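Local coordinates for fatty acid synthase 1, isoform A (Drosophila melanogaster, PDB 6FN6), which probably carries out the de novo synthesis of long-chain saturated fatty acids from acetyl-CoA and malonyl-CoA, using NADPH as reductant, at residues A[723-728]-A[733-738]; A[696-701]-A[783-788]; A[411-416]-A[437-442]; A[386-391]-A[418-423]. All coordinates share one frame; numbering follows the deposited sequence.

In the fold
The four contacts form two clusters in the modifying region of the synthase. Along the chain, interactions 3 and 4 come first, their segments alternating and both using helix 410-423; their centres lie about 12 Å apart. Interaction 1 follows, nested inside the loop closed by interaction 2, with about 10 Å between centres. These two share the parallel sheet of the NADP-binding Rossmann part, consistent with the enoylreductase, while the earlier pair belongs to a sheet whose strand order resembles that of a methyltransferase fold, probably the pseudo-methyltransferase. About 80 Å separates the centres of interactions 1 and 3, so the two pairs lie in separate parts of the chain, with no contact between them.

Interaction 1. Residues A[723-728]-A[733-738]; sequences AAISVA and LTVFTT
Ile-725 lays the end of its side chain over the methyl of Thr-737, CD1 coming to 3.7 Å from CG2, with the two side chains crossing at about a right angle. The isoleucine bond from backbone to CB does not aim straight at the strand; the long CG1-CD1 branch does the reaching, which suits this bulkier residue to the wider part of the interface. On Thr-737, OG1 sits between the backbone N and the carbonyl carbon (chi1 61°), leaving the apolar CG2 turned to the helix. One turn further on, Ala-728 brings its CB to 3.9 Å from CG2 of Val-735; its small side chain lets the backbones draw together here. The gap closes at Leu-733, whose N donates to the carbonyl O of Ala-728 at 3.2 Å. This bond ties the residue just before the strand to the C-terminal part of the helix across the short connection between them. Helix 719-731 and strand 734-739 run nearly antiparallel, 164° between the short segment axes, as expected in a beta-alpha-beta unit that begins with strand 710-713. Ile-711 of that strand touches Val-735 and Leu-733 from beside, Leu-783 of strand 781-786 also meets Leu-733, and helix 689-702 packs against Ala-723, Ala-724 and Val-727.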
loop_
_atom_site.group_PDB
_atom_site.type_symbol
_atom_site.label_atom_id
_atom_site.label_comp_id
_atom_site.label_asym_id
_atom_site.label_seq_id
_atom_site.Cartn_x
_atom_site.Cartn_y
_atom_site.Cartn_z
ATOM N N ALA A 723 10.740 -20.756 16.617
ATOM C CA ALA A 723 9.482 -21.150 17.232
ATOM C C ALA A 723 8.429 -21.371 16.156
ATOM O O ALA A 723 7.622 -22.293 16.246
ATOM C CB ALA A 723 9.020 -20.101 18.228
ATOM N N ALA A 724 8.445 -20.518 15.136
ATOM C CA ALA A 724 7.490 -20.617 14.039
ATOM C C ALA A 724 7.698 -21.893 13.226
ATOM O O ALA A 724 6.741 -22.605 12.921
ATOM C CB ALA A 724 7.598 -19.400 13.139
ATOM N N ILE A 725 8.951 -22.177 12.882
ATOM C CA ILE A 725 9.284 -23.352 12.081
ATOM C C ILE A 725 8.863 -24.625 12.811
ATOM O O ILE A 725 8.313 -25.543 12.210
ATOM C CB ILE A 725 10.789 -23.383 11.741
ATOM C CG1 ILE A 725 11.167 -22.170 10.885
ATOM C CG2 ILE A 725 11.152 -24.675 11.008
ATOM C CD1 ILE A 725 12.666 -21.942 10.763
ATOM N N SER A 726 9.132 -24.675 14.110
ATOM C CA SER A 726 8.816 -25.847 14.917
ATOM C C SER A 726 7.317 -26.129 14.925
ATOM O O SER A 726 6.889 -27.252 14.676
ATOM C CB SER A 726 9.324 -25.658 16.350
ATOM O OG SER A 726 9.073 -26.807 17.140
ATOM N N VAL A 727 6.521 -25.106 15.218
ATOM C CA VAL A 727 5.074 -25.270 15.293
ATOM C C VAL A 727 4.513 -25.592 13.913
ATOM O O VAL A 727 3.695 -26.500 13.767
ATOM C CB VAL A 727 4.398 -24.013 15.884
ATOM C CG1 VAL A 727 2.886 -24.189 15.940
ATOM C CG2 VAL A 727 4.938 -23.725 17.273
ATOM N N ALA A 728 4.951 -24.847 12.903
ATOM C CA ALA A 728 4.472 -25.049 11.540
ATOM C C ALA A 728 4.719 -26.484 11.080
ATOM O O ALA A 728 3.793 -27.176 10.651
ATOM C CB ALA A 728 5.143 -24.069 10.592
ATOM N N LEU A 733 2.712 -28.213 7.782
ATOM C CA LEU A 733 2.848 -27.304 6.651
ATOM C C LEU A 733 4.184 -27.484 5.941
ATOM O O LEU A 733 5.160 -27.945 6.532
ATOM C CB LEU A 733 2.706 -25.848 7.100
ATOM C CG LEU A 733 1.287 -25.326 7.340
ATOM C CD1 LEU A 733 0.644 -25.991 8.547
ATOM C CD2 LEU A 733 1.305 -23.813 7.498
ATOM N N THR A 734 4.209 -27.136 4.658
ATOM C CA THR A 734 5.459 -27.014 3.924
ATOM C C THR A 734 6.076 -25.662 4.267
ATOM O O THR A 734 5.417 -24.624 4.170
ATOM C CB THR A 734 5.244 -27.150 2.405
ATOM O OG1 THR A 734 4.840 -28.491 2.096
ATOM C CG2 THR A 734 6.520 -26.815 1.635
ATOM N N VAL A 735 7.337 -25.680 4.683
ATOM C CA VAL A 735 7.985 -24.479 5.182
ATOM C C VAL A 735 9.077 -23.972 4.245
ATOM O O VAL A 735 9.944 -24.725 3.803
ATOM C CB VAL A 735 8.554 -24.728 6.596
ATOM C CG1 VAL A 735 9.389 -23.551 7.062
ATOM C CG2 VAL A 735 7.430 -24.989 7.579
ATOM N N PHE A 736 9.005 -22.678 3.948
ATOM C CA PHE A 736 10.095 -21.955 3.308
ATOM C C PHE A 736 10.681 -20.983 4.334
ATOM O O PHE A 736 9.951 -20.441 5.163
ATOM C CB PHE A 736 9.605 -21.205 2.068
ATOM C CG PHE A 736 9.154 -22.108 0.953
ATOM C CD1 PHE A 736 10.051 -22.542 -0.010
ATOM C CD2 PHE A 736 7.834 -22.526 0.869
ATOM C CE1 PHE A 736 9.639 -23.377 -1.038
ATOM C CE2 PHE A 736 7.419 -23.360 -0.156
ATOM C CZ PHE A 736 8.323 -23.786 -1.109
ATOM N N THR A 737 11.995 -20.780 4.304
ATOM C CA THR A 737 12.623 -19.839 5.228
ATOM C C THR A 737 13.785 -19.085 4.603
ATOM O O THR A 737 14.193 -19.361 3.475
ATOM C CB THR A 737 13.150 -20.544 6.499
ATOM O OG1 THR A 737 14.141 -21.518 6.139
ATOM C CG2 THR A 737 12.022 -21.220 7.242
ATOM N N THR A 738 14.302 -18.123 5.359
ATOM C CA THR A 738 15.476 -17.364 4.958
ATOM C C THR A 738 16.433 -17.239 6.143
ATOM O O THR A 738 16.019 -17.334 7.299
ATOM C CB THR A 738 15.091 -15.970 4.437
ATOM O OG1 THR A 738 14.216 -15.327 5.372
ATOM C CG2 THR A 738 14.391 -16.087 3.089
#

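Interaction 2. Residues A[696-701]-A[783-788]; sequences YYALVV and LVLNSL
With no ring or other flat group taking part between Ala-698, Leu-699 and Leu-785, there are no faces or edges to stack, and the contact is made by rounded methyl groups alone. Leu-785 stands on the strand facing the helix and divides its two methyls between the helical neighbours. CD1 meets the CB of Ala-698 at 4.1 Å, and CD2 meets CD2 of Leu-699 at 4.2 Å. The fork is placed by a first torsion that sets CG opposite the backbone N (chi1 -176°), carrying it out from the sheet. Ala-698 points its CB at the strand, so one methyl is enough there, whereas Leu-699, whose CB points off to the side, needs its longer branch to meet Leu-785. The helix widens into a pi-type turn at 697-701, with Tyr-696 O accepting from both Val-700 N and Val-701 N. Nearby, Ile-711 and Leu-807, on the neighbouring strands 710-713 and 804-808, also touch Leu-699. All three touching residues are buried, and what joins helix 689-702 to strand 781-786 here is purely apolar packing: it has no directional bonds, so its adhesion rests on hydrophobic burial and on the fit of two leucines and an alanine in the Rossmann core.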
loop_
_atom_site.group_PDB
_atom_site.type_symbol
_atom_site.label_atom_id
_atom_site.label_comp_id
_atom_site.label_asym_id
_atom_site.label_seq_id
_atom_site.Cartn_x
_atom_site.Cartn_y
_atom_site.Cartn_z
ATOM N N TYR A 696 1.851 -18.542 17.994
ATOM C CA TYR A 696 0.516 -19.118 18.047
ATOM C C TYR A 696 -0.563 -18.073 17.789
ATOM O O TYR A 696 -1.572 -18.365 17.150
ATOM C CB TYR A 696 0.286 -19.794 19.397
ATOM C CG TYR A 696 0.770 -21.225 19.433
ATOM C CD1 TYR A 696 0.066 -22.232 18.784
ATOM C CD2 TYR A 696 1.932 -21.571 20.111
ATOM C CE1 TYR A 696 0.503 -23.542 18.809
ATOM C CE2 TYR A 696 2.377 -22.881 20.141
ATOM C CZ TYR A 696 1.658 -23.861 19.488
ATOM O OH TYR A 696 2.095 -25.165 19.515
ATOM N N TYR A 697 -0.351 -16.851 18.266
ATOM C CA TYR A 697 -1.333 -15.796 18.053
ATOM C C TYR A 697 -1.359 -15.382 16.583
ATOM O O TYR A 697 -2.378 -14.908 16.078
ATOM C CB TYR A 697 -1.037 -14.576 18.927
ATOM C CG TYR A 697 -1.988 -13.433 18.655
ATOM C CD1 TYR A 697 -3.329 -13.527 19.003
ATOM C CD2 TYR A 697 -1.555 -12.274 18.026
ATOM C CE1 TYR A 697 -4.207 -12.496 18.748
ATOM C CE2 TYR A 697 -2.430 -11.235 17.766
ATOM C CZ TYR A 697 -3.756 -11.353 18.128
ATOM O OH TYR A 697 -4.638 -10.330 17.874
ATOM N N ALA A 698 -0.230 -15.558 15.906
ATOM C CA ALA A 698 -0.098 -15.150 14.512
ATOM C C ALA A 698 -0.541 -16.255 13.554
ATOM O O ALA A 698 -1.373 -16.027 12.675
ATOM C CB ALA A 698 1.343 -14.744 14.217
ATOM N N LEU A 699 0.023 -17.446 13.729
ATOM C CA LEU A 699 -0.188 -18.541 12.787
ATOM C C LEU A 699 -1.523 -19.265 12.984
ATOM O O LEU A 699 -2.175 -19.641 12.009
ATOM C CB LEU A 699 0.955 -19.555 12.894
ATOM C CG LEU A 699 2.387 -19.042 12.704
ATOM C CD1 LEU A 699 3.349 -20.214 12.594
ATOM C CD2 LEU A 699 2.515 -18.124 11.494
ATOM N N VAL A 700 -1.933 -19.455 14.235
ATOM C CA VAL A 700 -3.117 -20.260 14.524
ATOM C C VAL A 700 -4.361 -19.393 14.688
ATOM O O VAL A 700 -5.390 -19.657 14.066
ATOM C CB VAL A 700 -2.893 -21.130 15.780
ATOM C CG1 VAL A 700 -4.158 -21.892 16.150
ATOM C CG2 VAL A 700 -1.748 -22.096 15.553
ATOM N N VAL A 701 -4.274 -18.364 15.519
ATOM C CA VAL A 701 -5.433 -17.530 15.804
ATOM C C VAL A 701 -5.755 -16.653 14.604
ATOM O O VAL A 701 -6.808 -16.793 13.986
ATOM C CB VAL A 701 -5.209 -16.668 17.062
ATOM C CG1 VAL A 701 -6.424 -15.782 17.331
ATOM C CG2 VAL A 701 -4.914 -17.549 18.262
ATOM N N LEU A 783 0.670 -18.556 3.591
ATOM C CA LEU A 783 0.927 -17.612 4.671
ATOM C C LEU A 783 2.353 -17.093 4.609
ATOM O O LEU A 783 3.267 -17.796 4.174
ATOM C CB LEU A 783 0.688 -18.253 6.041
ATOM C CG LEU A 783 -0.611 -19.020 6.276
ATOM C CD1 LEU A 783 -0.331 -20.513 6.296
ATOM C CD2 LEU A 783 -1.277 -18.577 7.566
ATOM N N VAL A 784 2.531 -15.857 5.059
ATOM C CA VAL A 784 3.852 -15.270 5.203
ATOM C C VAL A 784 3.958 -14.674 6.597
ATOM O O VAL A 784 3.159 -13.818 6.979
ATOM C CB VAL A 784 4.122 -14.202 4.125
ATOM C CG1 VAL A 784 5.514 -13.600 4.294
ATOM C CG2 VAL A 784 3.961 -14.796 2.736
ATOM N N LEU A 785 4.940 -15.143 7.360
ATOM C CA LEU A 785 5.261 -14.543 8.648
ATOM C C LEU A 785 6.473 -13.647 8.458
ATOM O O LEU A 785 7.601 -14.130 8.359
ATOM C CB LEU A 785 5.538 -15.614 9.702
ATOM C CG LEU A 785 5.789 -15.108 11.125
ATOM C CD1 LEU A 785 4.547 -14.424 11.692
ATOM C CD2 LEU A 785 6.240 -16.247 12.027
ATOM N N ASN A 786 6.235 -12.340 8.400
ATOM C CA ASN A 786 7.268 -11.391 7.998
ATOM C C ASN A 786 7.771 -10.508 9.145
ATOM O O ASN A 786 6.982 -9.946 9.908
ATOM C CB ASN A 786 6.738 -10.501 6.875
ATOM C CG ASN A 786 7.796 -9.577 6.316
ATOM O OD1 ASN A 786 8.926 -9.993 6.062
ATOM N ND2 ASN A 786 7.438 -8.314 6.124
ATOM N N SER A 787 9.094 -10.396 9.247
ATOM C CA SER A 787 9.736 -9.445 10.151
ATOM C C SER A 787 10.727 -8.576 9.372
ATOM O O SER A 787 11.468 -7.787 9.958
ATOM C CB SER A 787 10.450 -10.165 11.297
ATOM O OG SER A 787 11.394 -11.101 10.807
ATOM N N LEU A 788 10.746 -8.744 8.052
ATOM C CA LEU A 788 11.581 -7.932 7.170
ATOM C C LEU A 788 10.816 -6.677 6.759
ATOM O O LEU A 788 9.613 -6.571 7.010
ATOM C CB LEU A 788 12.001 -8.739 5.937
ATOM C CG LEU A 788 13.262 -9.604 6.060
ATOM C CD1 LEU A 788 13.286 -10.402 7.358
ATOM C CD2 LEU A 788 13.370 -10.536 4.867
#

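Interaction 3. Residues A[411-416]-A[437-442]; sequences PTYTKT and TRVLVL
Tyr-413, Val-441 and Pro-411 bury more surface than any other residues here, and the tyrosine ring is the centre of the contact. With chi1 at 173° the ring swings out from the helix and reaches the strand. Val-441 comes from the opposite direction and puts CG2 over one ring face, 3.8 Å from the ring centroid and 20° off the normal, a CH-pi contact displaced toward the rim: the closest ring atom is CZ, 3.5 Å from CG2. The other methyl, CG1, lies 3.5 Å from the phenol OH. That oxygen hydrogen-bonds to Glu-431, so the ring can lie on valines while its hydroxyl is served elsewhere. Two residues back along the strand, Val-439 crosses the tyrosine at about a right angle and offers CG1 to CD2 at 3.9 Å, from an oblique position. Valine suits both sites: beta-branched residues favour extended backbone, and the short apolar fork packs against the ring without pushing helix and strand apart. At the exposed end, Pro-411 sets the CD corner of its ring against the backbone of Thr-437, with CD 3.9 Å from O. Proline fits the first turn of a helix, where its missing N-H costs no helical bond. This is helix-on-sheet packing in a mixed sheet where strand 438-445 runs antiparallel to its neighbours, consistent with a methyltransferase-like fold. Helix 410-423 follows strand 402-409, which pairs with strand 438-445; Ala-428 of strand 426-433 touches both Tyr-413 and Val-441.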
loop_
_atom_site.group_PDB
_atom_site.type_symbol
_atom_site.label_atom_id
_atom_site.label_comp_id
_atom_site.label_asym_id
_atom_site.label_seq_id
_atom_site.Cartn_x
_atom_site.Cartn_y
_atom_site.Cartn_z
ATOM N N PRO A 411 57.705 11.430 61.918
ATOM C CA PRO A 411 58.805 11.401 62.888
ATOM C C PRO A 411 59.724 12.615 62.782
ATOM O O PRO A 411 60.054 13.216 63.802
ATOM C CB PRO A 411 59.553 10.106 62.540
ATOM C CG PRO A 411 59.090 9.731 61.181
ATOM C CD PRO A 411 57.687 10.217 61.085
ATOM N N THR A 412 60.121 12.972 61.565
ATOM C CA THR A 412 61.015 14.106 61.359
ATOM C C THR A 412 60.342 15.420 61.741
ATOM O O THR A 412 60.940 16.258 62.416
ATOM C CB THR A 412 61.492 14.199 59.897
ATOM O OG1 THR A 412 60.359 14.314 59.025
ATOM C CG2 THR A 412 62.304 12.972 59.521
ATOM N N TYR A 413 59.099 15.597 61.306
ATOM C CA TYR A 413 58.379 16.835 61.570
ATOM C C TYR A 413 58.298 17.111 63.070
ATOM O O TYR A 413 58.311 18.265 63.504
ATOM C CB TYR A 413 56.971 16.783 60.976
ATOM C CG TYR A 413 56.128 17.976 61.356
ATOM C CD1 TYR A 413 56.457 19.250 60.912
ATOM C CD2 TYR A 413 55.015 17.835 62.173
ATOM C CE1 TYR A 413 55.696 20.348 61.262
ATOM C CE2 TYR A 413 54.249 18.928 62.531
ATOM C CZ TYR A 413 54.595 20.183 62.072
ATOM O OH TYR A 413 53.835 21.273 62.424
ATOM N N THR A 414 58.206 16.044 63.857
ATOM C CA THR A 414 58.065 16.165 65.304
ATOM C C THR A 414 59.377 16.558 65.987
ATOM O O THR A 414 59.402 17.474 66.808
ATOM C CB THR A 414 57.553 14.851 65.922
ATOM O OG1 THR A 414 56.312 14.485 65.308
ATOM C CG2 THR A 414 57.340 15.003 67.424
ATOM N N LYS A 415 60.461 15.863 65.656
ATOM C CA LYS A 415 61.712 16.033 66.385
ATOM C C LYS A 415 62.443 17.319 66.006
ATOM O O LYS A 415 63.161 17.889 66.828
ATOM C CB LYS A 415 62.640 14.832 66.160
ATOM C CG LYS A 415 63.019 14.571 64.708
ATOM C CD LYS A 415 63.866 13.308 64.587
ATOM C CE LYS A 415 64.212 12.980 63.139
ATOM N NZ LYS A 415 64.890 14.108 62.440
ATOM N N THR A 416 62.274 17.772 64.766
ATOM C CA THR A 416 62.950 18.986 64.311
ATOM C C THR A 416 62.054 19.903 63.478
ATOM O O THR A 416 62.334 21.095 63.346
ATOM C CB THR A 416 64.197 18.643 63.474
ATOM O OG1 THR A 416 63.845 17.714 62.441
ATOM C CG2 THR A 416 65.278 18.033 64.353
ATOM N N THR A 437 53.213 8.264 60.043
ATOM C CA THR A 437 54.504 8.546 59.414
ATOM C C THR A 437 54.470 9.737 58.454
ATOM O O THR A 437 55.508 10.113 57.911
ATOM C CB THR A 437 55.063 7.322 58.638
ATOM O OG1 THR A 437 54.073 6.796 57.745
ATOM C CG2 THR A 437 55.515 6.234 59.606
ATOM N N ARG A 438 53.298 10.324 58.225
ATOM C CA ARG A 438 53.213 11.504 57.362
ATOM C C ARG A 438 52.129 12.467 57.834
ATOM O O ARG A 438 51.149 12.064 58.462
ATOM C CB ARG A 438 52.956 11.107 55.907
ATOM C CG ARG A 438 54.176 10.551 55.193
ATOM C CD ARG A 438 54.059 10.699 53.685
ATOM N NE ARG A 438 55.327 10.421 53.015
ATOM C CZ ARG A 438 56.261 11.332 52.752
ATOM N NH1 ARG A 438 56.087 12.599 53.104
ATOM N NH2 ARG A 438 57.380 10.973 52.137
ATOM N N VAL A 439 52.325 13.746 57.527
ATOM C CA VAL A 439 51.416 14.797 57.968
ATOM C C VAL A 439 51.418 15.964 56.983
ATOM O O VAL A 439 52.454 16.296 56.408
ATOM C CB VAL A 439 51.789 15.280 59.393
ATOM C CG1 VAL A 439 53.209 15.837 59.420
ATOM C CG2 VAL A 439 50.788 16.317 59.892
ATOM N N LEU A 440 50.256 16.580 56.789
ATOM C CA LEU A 440 50.170 17.794 55.984
ATOM C C LEU A 440 50.108 19.007 56.911
ATOM O O LEU A 440 49.216 19.111 57.756
ATOM C CB LEU A 440 48.950 17.755 55.061
ATOM C CG LEU A 440 48.877 18.845 53.983
ATOM C CD1 LEU A 440 50.003 18.688 52.964
ATOM C CD2 LEU A 440 47.521 18.835 53.285
ATOM N N VAL A 441 51.068 19.914 56.757
ATOM C CA VAL A 441 51.178 21.067 57.638
ATOM C C VAL A 441 50.911 22.356 56.873
ATOM O O VAL A 441 51.545 22.631 55.853
ATOM C CB VAL A 441 52.568 21.115 58.309
ATOM C CG1 VAL A 441 52.647 22.265 59.301
ATOM C CG2 VAL A 441 52.878 19.794 59.000
ATOM N N LEU A 442 49.973 23.148 57.378
ATOM C CA LEU A 442 49.720 24.475 56.838
ATOM C C LEU A 442 50.338 25.519 57.770
ATOM O O LEU A 442 49.940 25.637 58.931
ATOM C CB LEU A 442 48.216 24.712 56.671
ATOM C CG LEU A 442 47.808 26.001 55.952
ATOM C CD1 LEU A 442 48.256 25.992 54.499
ATOM C CD2 LEU A 442 46.309 26.212 56.041
#

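Interaction 4. Residues A[386-391]-A[418-423]; sequences PDTKTL and RALLTK
Leu-420 is the first residue of helix segment 418-423 to touch 386-391, and it meets both Thr-388 and Leu-391. One methyl, CD1, comes to 3.8 Å from CG2 of Thr-388, where the two side chains cross obliquely. The branch point CG meets CD2 of Leu-391 at 4.0 Å, these two leucines reaching toward each other tip to tip. Leu-421 starts away from the first segment, but its end bends back nearer without reaching contact distance; it touches Leu-406 and Tyr-413 deeper in the fold. Finally Lys-423 extends an outstretched side chain past the threonine methyl, its NZ 4.4 Å from Thr-388 CG2, a loose van der Waals contact, since a methyl offers the ammonium nothing to bond to. Phe-424 adds to the patch, touching Thr-388 and Leu-391. Thr-388 suits the boundary, offering a methyl inward while its OG1 makes a weak bond to Glu-392. Both elements belong to the probable pseudo-methyltransferase and pack beside its sheet, where Leu-391 touches Leu-404. The contact is thus a small hydrophobic seam between helix 410-423 and the loop and first turn that open helix 389-395, held by methyl packing, with the charged lysine end left toward the exposed margin.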
loop_
_atom_site.group_PDB
_atom_site.type_symbol
_atom_site.label_atom_id
_atom_site.label_comp_id
_atom_site.label_asym_id
_atom_site.label_seq_id
_atom_site.Cartn_x
_atom_site.Cartn_y
_atom_site.Cartn_z
ATOM N N PRO A 386 68.502 18.983 54.753
ATOM C CA PRO A 386 69.576 19.337 55.689
ATOM C C PRO A 386 69.795 20.845 55.775
ATOM O O PRO A 386 70.089 21.366 56.850
ATOM C CB PRO A 386 70.799 18.634 55.099
ATOM C CG PRO A 386 70.520 18.558 53.643
ATOM C CD PRO A 386 69.031 18.377 53.516
ATOM N N ASP A 387 69.658 21.530 54.644
ATOM C CA ASP A 387 69.818 22.978 54.596
ATOM C C ASP A 387 68.456 23.667 54.613
ATOM O O ASP A 387 67.471 23.135 54.098
ATOM C CB ASP A 387 70.613 23.395 53.354
ATOM C CG ASP A 387 69.988 22.899 52.060
ATOM O OD1 ASP A 387 68.756 23.029 51.891
ATOM O OD2 ASP A 387 70.735 22.376 51.206
ATOM N N THR A 388 68.407 24.849 55.217
ATOM C CA THR A 388 67.158 25.586 55.369
ATOM C C THR A 388 66.902 26.490 54.165
ATOM O O THR A 388 65.879 27.170 54.095
ATOM C CB THR A 388 67.170 26.455 56.642
ATOM O OG1 THR A 388 68.105 27.528 56.480
ATOM C CG2 THR A 388 67.561 25.629 57.857
ATOM N N LYS A 389 67.836 26.494 53.221
ATOM C CA LYS A 389 67.769 27.398 52.081
ATOM C C LYS A 389 66.493 27.187 51.266
ATOM O O LYS A 389 65.910 28.144 50.757
ATOM C CB LYS A 389 69.011 27.222 51.205
ATOM C CG LYS A 389 70.239 27.922 51.775
ATOM C CD LYS A 389 71.528 27.473 51.105
ATOM C CE LYS A 389 72.724 28.212 51.687
ATOM N NZ LYS A 389 74.019 27.721 51.144
ATOM N N THR A 390 66.063 25.934 51.141
ATOM C CA THR A 390 64.824 25.621 50.436
ATOM C C THR A 390 63.654 26.327 51.120
ATOM O O THR A 390 62.829 26.964 50.466
ATOM C CB THR A 390 64.562 24.102 50.391
ATOM O OG1 THR A 390 65.682 23.436 49.795
ATOM C CG2 THR A 390 63.311 23.791 49.582
ATOM N N LEU A 391 63.595 26.205 52.442
ATOM C CA LEU A 391 62.558 26.859 53.231
ATOM C C LEU A 391 62.636 28.377 53.114
ATOM O O LEU A 391 61.625 29.042 52.892
ATOM C CB LEU A 391 62.674 26.445 54.700
ATOM C CG LEU A 391 61.740 27.146 55.690
ATOM C CD1 LEU A 391 60.288 26.870 55.353
ATOM C CD2 LEU A 391 62.053 26.713 57.116
ATOM N N ARG A 418 58.879 21.203 63.742
ATOM C CA ARG A 418 58.193 22.327 64.365
ATOM C C ARG A 418 59.177 23.405 64.798
ATOM O O ARG A 418 58.918 24.596 64.624
ATOM C CB ARG A 418 57.372 21.863 65.568
ATOM C CG ARG A 418 56.156 21.032 65.206
ATOM C CD ARG A 418 55.244 20.857 66.407
ATOM N NE ARG A 418 54.066 20.050 66.094
ATOM C CZ ARG A 418 53.927 18.762 66.391
ATOM N NH1 ARG A 418 54.894 18.094 67.013
ATOM N NH2 ARG A 418 52.808 18.133 66.060
ATOM N N ALA A 419 60.308 22.985 65.356
ATOM C CA ALA A 419 61.326 23.924 65.806
ATOM C C ALA A 419 61.808 24.772 64.638
ATOM O O ALA A 419 62.035 25.975 64.782
ATOM C CB ALA A 419 62.492 23.181 66.442
ATOM N N LEU A 420 61.953 24.139 63.479
ATOM C CA LEU A 420 62.436 24.825 62.290
ATOM C C LEU A 420 61.440 25.899 61.852
ATOM O O LEU A 420 61.838 26.995 61.457
ATOM C CB LEU A 420 62.690 23.822 61.163
ATOM C CG LEU A 420 63.475 24.307 59.940
ATOM C CD1 LEU A 420 64.834 24.867 60.334
ATOM C CD2 LEU A 420 63.645 23.170 58.944
ATOM N N LEU A 421 60.148 25.584 61.922
ATOM C CA LEU A 421 59.106 26.559 61.607
ATOM C C LEU A 421 59.123 27.674 62.650
ATOM O O LEU A 421 59.004 28.853 62.319
ATOM C CB LEU A 421 57.723 25.899 61.558
ATOM C CG LEU A 421 57.418 24.977 60.371
ATOM C CD1 LEU A 421 56.071 24.287 60.557
ATOM C CD2 LEU A 421 57.447 25.738 59.053
ATOM N N THR A 422 59.265 27.290 63.914
ATOM C CA THR A 422 59.341 28.257 65.003
ATOM C C THR A 422 60.581 29.125 64.813
ATOM O O THR A 422 60.538 30.341 65.003
ATOM C CB THR A 422 59.391 27.566 66.383
ATOM O OG1 THR A 422 58.242 26.729 66.544
ATOM C CG2 THR A 422 59.416 28.596 67.505
ATOM N N LYS A 423 61.686 28.489 64.438
ATOM C CA LYS A 423 62.946 29.190 64.236
ATOM C C LYS A 423 62.817 30.299 63.201
ATOM O O LYS A 423 63.431 31.357 63.341
ATOM C CB LYS A 423 64.027 28.199 63.794
ATOM C CG LYS A 423 65.350 28.838 63.383
ATOM C CD LYS A 423 66.328 27.788 62.892
ATOM C CE LYS A 423 67.612 28.414 62.373
ATOM N NZ LYS A 423 68.487 27.400 61.724
#